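Local coordinates for protein GAF (Saccharomyces cerevisiae, PDB 1F5M) that catalyses the thioredoxin-dependent reduction of the R-enantiomer of free methionine sulfoxide to methionine and helps protect yeast against oxidative stress, at the interface of chains A and B. Numbering follows the deposited sequence. Chains: chain A/B, GAF.

Contact 1: the interface of chains A and B. Residues chain A 81-84, 92; chain B 41, 43-44, 47-48.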
ATOM      1  N   ILE A  81       3.518   8.238  11.206  1.00 23.42           N
ATOM      2  CA  ILE A  81       3.231   6.793  11.289  1.00 26.10           C
ATOM      3  C   ILE A  81       3.017   6.259   9.836  1.00 26.62           C
ATOM      4  O   ILE A  81       2.332   6.904   9.012  1.00 24.63           O
ATOM      5  CB  ILE A  81       1.978   6.504  12.128  1.00 28.43           C
ATOM      6  CG1 ILE A  81       1.639   5.022  12.066  1.00 27.88           C
ATOM      7  CG2 ILE A  81       0.802   7.200  11.556  1.00 30.28           C
ATOM      8  CD1 ILE A  81       1.865   4.303  13.353  1.00 32.04           C
ATOM      9  N   LEU A  82       3.612   5.097   9.550  1.00 25.82           N
ATOM     10  CA  LEU A  82       3.570   4.422   8.242  1.00 23.58           C
ATOM     11  C   LEU A  82       2.147   4.400   7.680  1.00 21.68           C
ATOM     12  O   LEU A  82       1.216   4.107   8.413  1.00 22.51           O
ATOM     13  CB  LEU A  82       4.061   2.971   8.383  1.00 20.96           C
ATOM     14  CG  LEU A  82       4.928   2.329   7.274  1.00 25.83           C
ATOM     15  CD1 LEU A  82       4.625   0.798   7.229  1.00 21.12           C
ATOM     16  CD2 LEU A  82       4.710   2.945   5.927  1.00 16.49           C
ATOM     17  N   GLY A  83       1.999   4.746   6.403  1.00 19.47           N
ATOM     18  CA  GLY A  83       0.706   4.759   5.730  1.00 19.67           C
ATOM     19  C   GLY A  83       0.826   3.901   4.482  1.00 23.61           C
ATOM     20  O   GLY A  83       1.831   3.195   4.335  1.00 24.60           O
ATOM     21  N   PRO A  84      -0.144   3.933   3.546  1.00 22.05           N
ATOM     22  CA  PRO A  84      -0.039   3.092   2.351  1.00 21.43           C
ATOM     23  C   PRO A  84       1.188   3.330   1.520  1.00 21.04           C
ATOM     24  O   PRO A  84       1.690   4.486   1.398  1.00 18.61           O
ATOM     25  CB  PRO A  84      -1.310   3.419   1.554  1.00 17.96           C
ATOM     26  CG  PRO A  84      -2.290   3.814   2.635  1.00 20.14           C
ATOM     27  CD  PRO A  84      -1.417   4.669   3.553  1.00 21.66           C
ATOM     28  N   GLN A  92       8.101   1.690  10.744  1.00 23.00           N
ATOM     29  CA  GLN A  92       6.763   1.978  11.247  1.00 24.98           C
ATOM     30  C   GLN A  92       6.478   3.385  11.732  1.00 26.76           C
ATOM     31  O   GLN A  92       5.342   3.866  11.633  1.00 26.06           O
ATOM     32  CB  GLN A  92       6.412   1.002  12.369  1.00 24.66           C
ATOM     33  CG  GLN A  92       6.586  -0.440  11.943  1.00 23.73           C
ATOM     34  CD  GLN A  92       7.941  -1.013  12.336  1.00 23.25           C
ATOM     35  OE1 GLN A  92       8.951  -0.302  12.397  1.00 22.89           O
ATOM     36  NE2 GLN A  92       7.966  -2.329  12.608  1.00 23.41           N
TER
ATOM     37  N   ASN B  41      -1.599   0.605  15.439  1.00 27.86           N
ATOM     38  CA  ASN B  41      -2.078   1.344  14.270  1.00 27.37           C
ATOM     39  C   ASN B  41      -2.360   0.399  13.101  1.00 24.84           C
ATOM     40  O   ASN B  41      -1.442  -0.238  12.538  1.00 22.71           O
ATOM     41  CB  ASN B  41      -1.078   2.427  13.843  1.00 25.11           C
ATOM     42  CG  ASN B  41      -1.653   3.317  12.762  1.00 25.93           C
ATOM     43  OD1 ASN B  41      -1.618   2.984  11.573  1.00 24.39           O
ATOM     44  ND2 ASN B  41      -2.237   4.438  13.177  1.00 26.04           N
ATOM     45  N   VAL B  43      -3.308   0.953   9.996  1.00 24.04           N
ATOM     46  CA  VAL B  43      -2.861   1.292   8.650  1.00 21.83           C
ATOM     47  C   VAL B  43      -1.421   0.860   8.493  1.00 22.05           C
ATOM     48  O   VAL B  43      -1.041   0.287   7.480  1.00 22.71           O
ATOM     49  CB  VAL B  43      -2.975   2.827   8.334  1.00 23.24           C
ATOM     50  CG1 VAL B  43      -2.437   3.109   6.921  1.00 20.12           C
ATOM     51  CG2 VAL B  43      -4.447   3.275   8.388  1.00 21.96           C
ATOM     52  N   CYS B  44      -0.596   1.170   9.483  1.00 23.85           N
ATOM     53  CA  CYS B  44       0.805   0.802   9.429  1.00 23.61           C
ATOM     54  C   CYS B  44       0.973  -0.711   9.301  1.00 22.97           C
ATOM     55  O   CYS B  44       1.781  -1.207   8.490  1.00 19.72           O
ATOM     56  CB  CYS B  44       1.492   1.303  10.703  1.00 20.92           C
ATOM     57  SG  CYS B  44       3.019   0.496  11.176  1.00 23.73           S
ATOM     58  N   SER B  47      -0.302  -2.044   5.969  1.00 19.04           N
ATOM     59  CA  SER B  47       0.524  -1.663   4.844  1.00 17.90           C
ATOM     60  C   SER B  47       1.721  -2.586   4.735  1.00 16.75           C
ATOM     61  O   SER B  47       2.060  -2.988   3.648  1.00 16.58           O
ATOM     62  CB  SER B  47       1.003  -0.215   4.998  1.00 17.59           C
ATOM     63  OG  SER B  47      -0.114   0.650   4.866  1.00 22.11           O
ATOM     64  N   ASN B  48       2.408  -2.875   5.843  1.00 15.57           N
ATOM     65  CA  ASN B  48       3.551  -3.787   5.776  1.00 16.72           C
ATOM     66  C   ASN B  48       3.035  -5.192   5.466  1.00 16.93           C
ATOM     67  O   ASN B  48       3.653  -5.944   4.705  1.00 15.36           O
ATOM     68  CB  ASN B  48       4.332  -3.793   7.083  1.00 15.53           C
ATOM     69  CG  ASN B  48       5.408  -2.702   7.092  1.00 16.41           C
ATOM     70  OD1 ASN B  48       5.875  -2.313   6.042  1.00 16.09           O
ATOM     71  ND2 ASN B  48       5.798  -2.241   8.248  1.00 16.59           N
TER
HETATM   72  O   HOH W   1      -0.881   5.292   9.566  1.00 22.29           O

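Contact 2: the interface of chains A and B. Residues chain A 82, 85, 87-90; chain B 35, 47-48, 51.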
ATOM      1  N   LEU A  82       3.612   5.097   9.550  1.00 25.82           N
ATOM      2  CA  LEU A  82       3.570   4.422   8.242  1.00 23.58           C
ATOM      3  C   LEU A  82       2.147   4.400   7.680  1.00 21.68           C
ATOM      4  O   LEU A  82       1.216   4.107   8.413  1.00 22.51           O
ATOM      5  CB  LEU A  82       4.061   2.971   8.383  1.00 20.96           C
ATOM      6  CG  LEU A  82       4.928   2.329   7.274  1.00 25.83           C
ATOM      7  CD1 LEU A  82       4.625   0.798   7.229  1.00 21.12           C
ATOM      8  CD2 LEU A  82       4.710   2.945   5.927  1.00 16.49           C
ATOM      9  N   PHE A  85       1.650   2.253   0.912  1.00 19.60           N
ATOM     10  CA  PHE A  85       2.839   2.337   0.048  1.00 19.68           C
ATOM     11  C   PHE A  85       2.957   1.201  -0.919  1.00 16.94           C
ATOM     12  O   PHE A  85       2.311   0.162  -0.753  1.00 19.65           O
ATOM     13  CB  PHE A  85       4.132   2.390   0.923  1.00 18.91           C
ATOM     14  CG  PHE A  85       4.463   1.057   1.622  1.00 17.16           C
ATOM     15  CD1 PHE A  85       5.183   0.062   0.958  1.00 17.18           C
ATOM     16  CD2 PHE A  85       4.027   0.812   2.911  1.00 18.29           C
ATOM     17  CE1 PHE A  85       5.468  -1.164   1.577  1.00 14.75           C
ATOM     18  CE2 PHE A  85       4.292  -0.390   3.536  1.00 18.12           C
ATOM     19  CZ  PHE A  85       5.025  -1.394   2.859  1.00 18.86           C
ATOM     20  N   GLY A  87       5.944  -1.157  -2.545  1.00 15.72           N
ATOM     21  CA  GLY A  87       7.359  -1.393  -2.305  1.00 20.95           C
ATOM     22  C   GLY A  87       7.634  -2.427  -1.229  1.00 20.76           C
ATOM     23  O   GLY A  87       6.774  -3.278  -0.978  1.00 18.85           O
ATOM     24  N   LYS A  88       8.830  -2.395  -0.625  1.00 20.63           N
ATOM     25  CA  LYS A  88       9.163  -3.381   0.417  1.00 19.67           C
ATOM     26  C   LYS A  88       8.785  -2.846   1.794  1.00 19.79           C
ATOM     27  O   LYS A  88       8.567  -1.653   1.952  1.00 19.89           O
ATOM     28  CB  LYS A  88      10.658  -3.774   0.384  1.00 15.81           C
ATOM     29  CG  LYS A  88      11.102  -4.345  -0.969  1.00 14.51           C
ATOM     30  CD  LYS A  88      12.541  -4.862  -0.948  1.00 16.66           C
ATOM     31  CE  LYS A  88      12.945  -5.341  -2.346  1.00 20.78           C
ATOM     32  NZ  LYS A  88      14.338  -5.868  -2.308  1.00 19.58           N
ATOM     33  N   VAL A  89       8.718  -3.744   2.780  1.00 20.34           N
ATOM     34  CA  VAL A  89       8.380  -3.413   4.178  1.00 18.13           C
ATOM     35  C   VAL A  89       9.248  -2.223   4.622  1.00 18.60           C
ATOM     36  O   VAL A  89      10.429  -2.152   4.306  1.00 20.99           O
ATOM     37  CB  VAL A  89       8.574  -4.685   5.041  1.00 18.92           C
ATOM     38  CG1 VAL A  89       8.565  -4.378   6.554  1.00 17.40           C
ATOM     39  CG2 VAL A  89       7.414  -5.650   4.690  1.00 14.96           C
ATOM     40  N   ALA A  90       8.609  -1.300   5.331  1.00 19.56           N
ATOM     41  CA  ALA A  90       9.188  -0.044   5.751  1.00 20.44           C
ATOM     42  C   ALA A  90       9.082   0.221   7.239  1.00 21.54           C
ATOM     43  O   ALA A  90       8.326  -0.435   7.941  1.00 20.61           O
ATOM     44  CB  ALA A  90       8.478   1.093   4.972  1.00 20.55           C
TER
ATOM     45  N   LEU B  35       6.917  -7.219  12.999  1.00 27.52           N
ATOM     46  CA  LEU B  35       6.688  -5.886  12.446  1.00 26.60           C
ATOM     47  C   LEU B  35       5.529  -5.162  13.089  1.00 26.29           C
ATOM     48  O   LEU B  35       5.523  -3.917  13.135  1.00 25.44           O
ATOM     49  CB  LEU B  35       6.447  -5.974  10.934  1.00 23.33           C
ATOM     50  CG  LEU B  35       7.697  -6.342  10.128  1.00 23.07           C
ATOM     51  CD1 LEU B  35       7.319  -6.776   8.733  1.00 22.41           C
ATOM     52  CD2 LEU B  35       8.644  -5.136  10.098  1.00 20.24           C
ATOM     53  N   SER B  47      -0.302  -2.044   5.969  1.00 19.04           N
ATOM     54  CA  SER B  47       0.524  -1.663   4.844  1.00 17.90           C
ATOM     55  C   SER B  47       1.721  -2.586   4.735  1.00 16.75           C
ATOM     56  O   SER B  47       2.060  -2.988   3.648  1.00 16.58           O
ATOM     57  CB  SER B  47       1.003  -0.215   4.998  1.00 17.59           C
ATOM     58  OG  SER B  47      -0.114   0.650   4.866  1.00 22.11           O
ATOM     59  N   ASN B  48       2.408  -2.875   5.843  1.00 15.57           N
ATOM     60  CA  ASN B  48       3.551  -3.787   5.776  1.00 16.72           C
ATOM     61  C   ASN B  48       3.035  -5.192   5.466  1.00 16.93           C
ATOM     62  O   ASN B  48       3.653  -5.944   4.705  1.00 15.36           O
ATOM     63  CB  ASN B  48       4.332  -3.793   7.083  1.00 15.53           C
ATOM     64  CG  ASN B  48       5.408  -2.702   7.092  1.00 16.41           C
ATOM     65  OD1 ASN B  48       5.875  -2.313   6.042  1.00 16.09           O
ATOM     66  ND2 ASN B  48       5.798  -2.241   8.248  1.00 16.59           N
ATOM     67  N   SER B  51       2.748  -5.753   1.798  1.00 18.93           N
ATOM     68  CA  SER B  51       4.035  -5.984   1.156  1.00 20.41           C
ATOM     69  C   SER B  51       4.568  -7.434   1.394  1.00 18.95           C
ATOM     70  O   SER B  51       5.184  -8.046   0.518  1.00 17.66           O
ATOM     71  CB  SER B  51       5.024  -4.965   1.701  1.00 21.28           C
ATOM     72  OG  SER B  51       6.261  -5.142   1.106  1.00 19.64           O
TER

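Contact 1: the interface of chains A and B
A:Ile81 and B:Asn41 meet tip to tip where strand 79-85 of one GAF domain lies against the start of helix 42-59 in the other; the pairing belongs to the deposited assembly and may not be the biological dimer. The apolar contacts begin here. A chi1 of 174° directs CG1 of A:Ile81 toward B:Asn41, and chi2 then turns A:Ile81 CD1 onto B:Asn41 CB at 3.5 Å, while CG1 itself lies near the amide carbon of B:Asn41. In the first turn of the helix, B:Cys44 packs its thiol sulfur SG on A:Gln92 CB at 3.6 Å, and B:Cys44 CB faces both CB and the carbonyl oxygen of A:Leu82. The tip of A:Leu82 crosses B:Asn48 at about a right angle, with A:Leu82 CD1 3.4 Å from the amide nitrogen B:Asn48 ND2. B:Val43 sends CG1, anti to its own N, to A:Gly83 CA and A:Pro84 CD.

Polar links are sparser. B:Asn41 caps the helix that follows it: B:Asn41 OD1 accepts the backbone N-H of B:Cys44 N at 2.9 Å, nearly straight (167° at H) and in the carbonyl plane. The same OD1 is joined through water 1 to chain A, where water 1 lies 2.7 Å from A:Leu82 O. An alanine at B:Asn41 would probably leave the B:Cys44 N-H without its cap and water 1 without its chain B partner, and thin the packing beside CG1 of A:Ile81, though CB would still meet CD1. B:Ser47 OG gives its firm bond within the helix, to B:Val43 O at 2.8 Å, from above that carbonyl plane; the approach of B:Ser47 OG to A:Gly83 O is weak at 3.2 Å.

Contact 2: the interface of chains A and B
B:Asn48 projects from helix 42-59 of one GAF domain into the segment that follows strand 79-85 in the other, and its carboxamide pairs with both backbone polar groups of A:Ala90. CB continues to CG, which stands anti to the carbonyl carbon (chi1 -88°), an orientation that brings B:Asn48 CG against A:Val89 CG1 at 3.6 Å and points the amide at A:Ala90. From CG the amide forks. B:Asn48 OD1 accepts the N-H of A:Ala90 N at 3.0 Å, close to straight (166° at H) although the donor is tilted 23° from the carbonyl plane. B:Asn48 ND2 donates to A:Ala90 O at 3.1 Å, with that oxygen nearly in the amide plane. Using donor and acceptor together, the two bonds should fix the rotation of the carboxamide, and both go to main-chain atoms.

Apolar groups flank this pair. A:Val89 crosses B:Asn48 at about a right angle, and A:Val89 CG1 also meets B:Leu35 CD1 tip to tip at 3.5 Å, a tight contact that ties in helix 21-36. A:Phe85 turns its ring steeply against the amide plane; CZ comes near OD1 of B:Asn48, while A:Phe85 CE2 rests 3.6 Å from B:Ser47 CB.

One turn on from B:Ser47 and B:Asn48, CB of B:Ser51 faces the CE1-CZ edge of the same ring. The hydroxyl B:Ser51 OG donates to A:Gly87 O at 2.8 Å, arriving in the carbonyl plane on a lone pair of that oxygen.

The C-alpha centres of contact 1 and contact 2 lie about 7 Å apart, and the two share A:Leu82, B:Ser47 and B:Asn48. They are successive stretches of one surface: helix 42-59 of chain B runs through both, against strand 79-85 of chain A in contact 1 and against the end of that strand and the residues beyond it in contact 2. Contact 1 is mainly apolar, with a water bridge and a weak direct bond, whereas contact 2 adds firmer direct bonds to the main chain. Two-fold symmetry repeats both with the chains exchanged, so each subunit offers helix and strand alike.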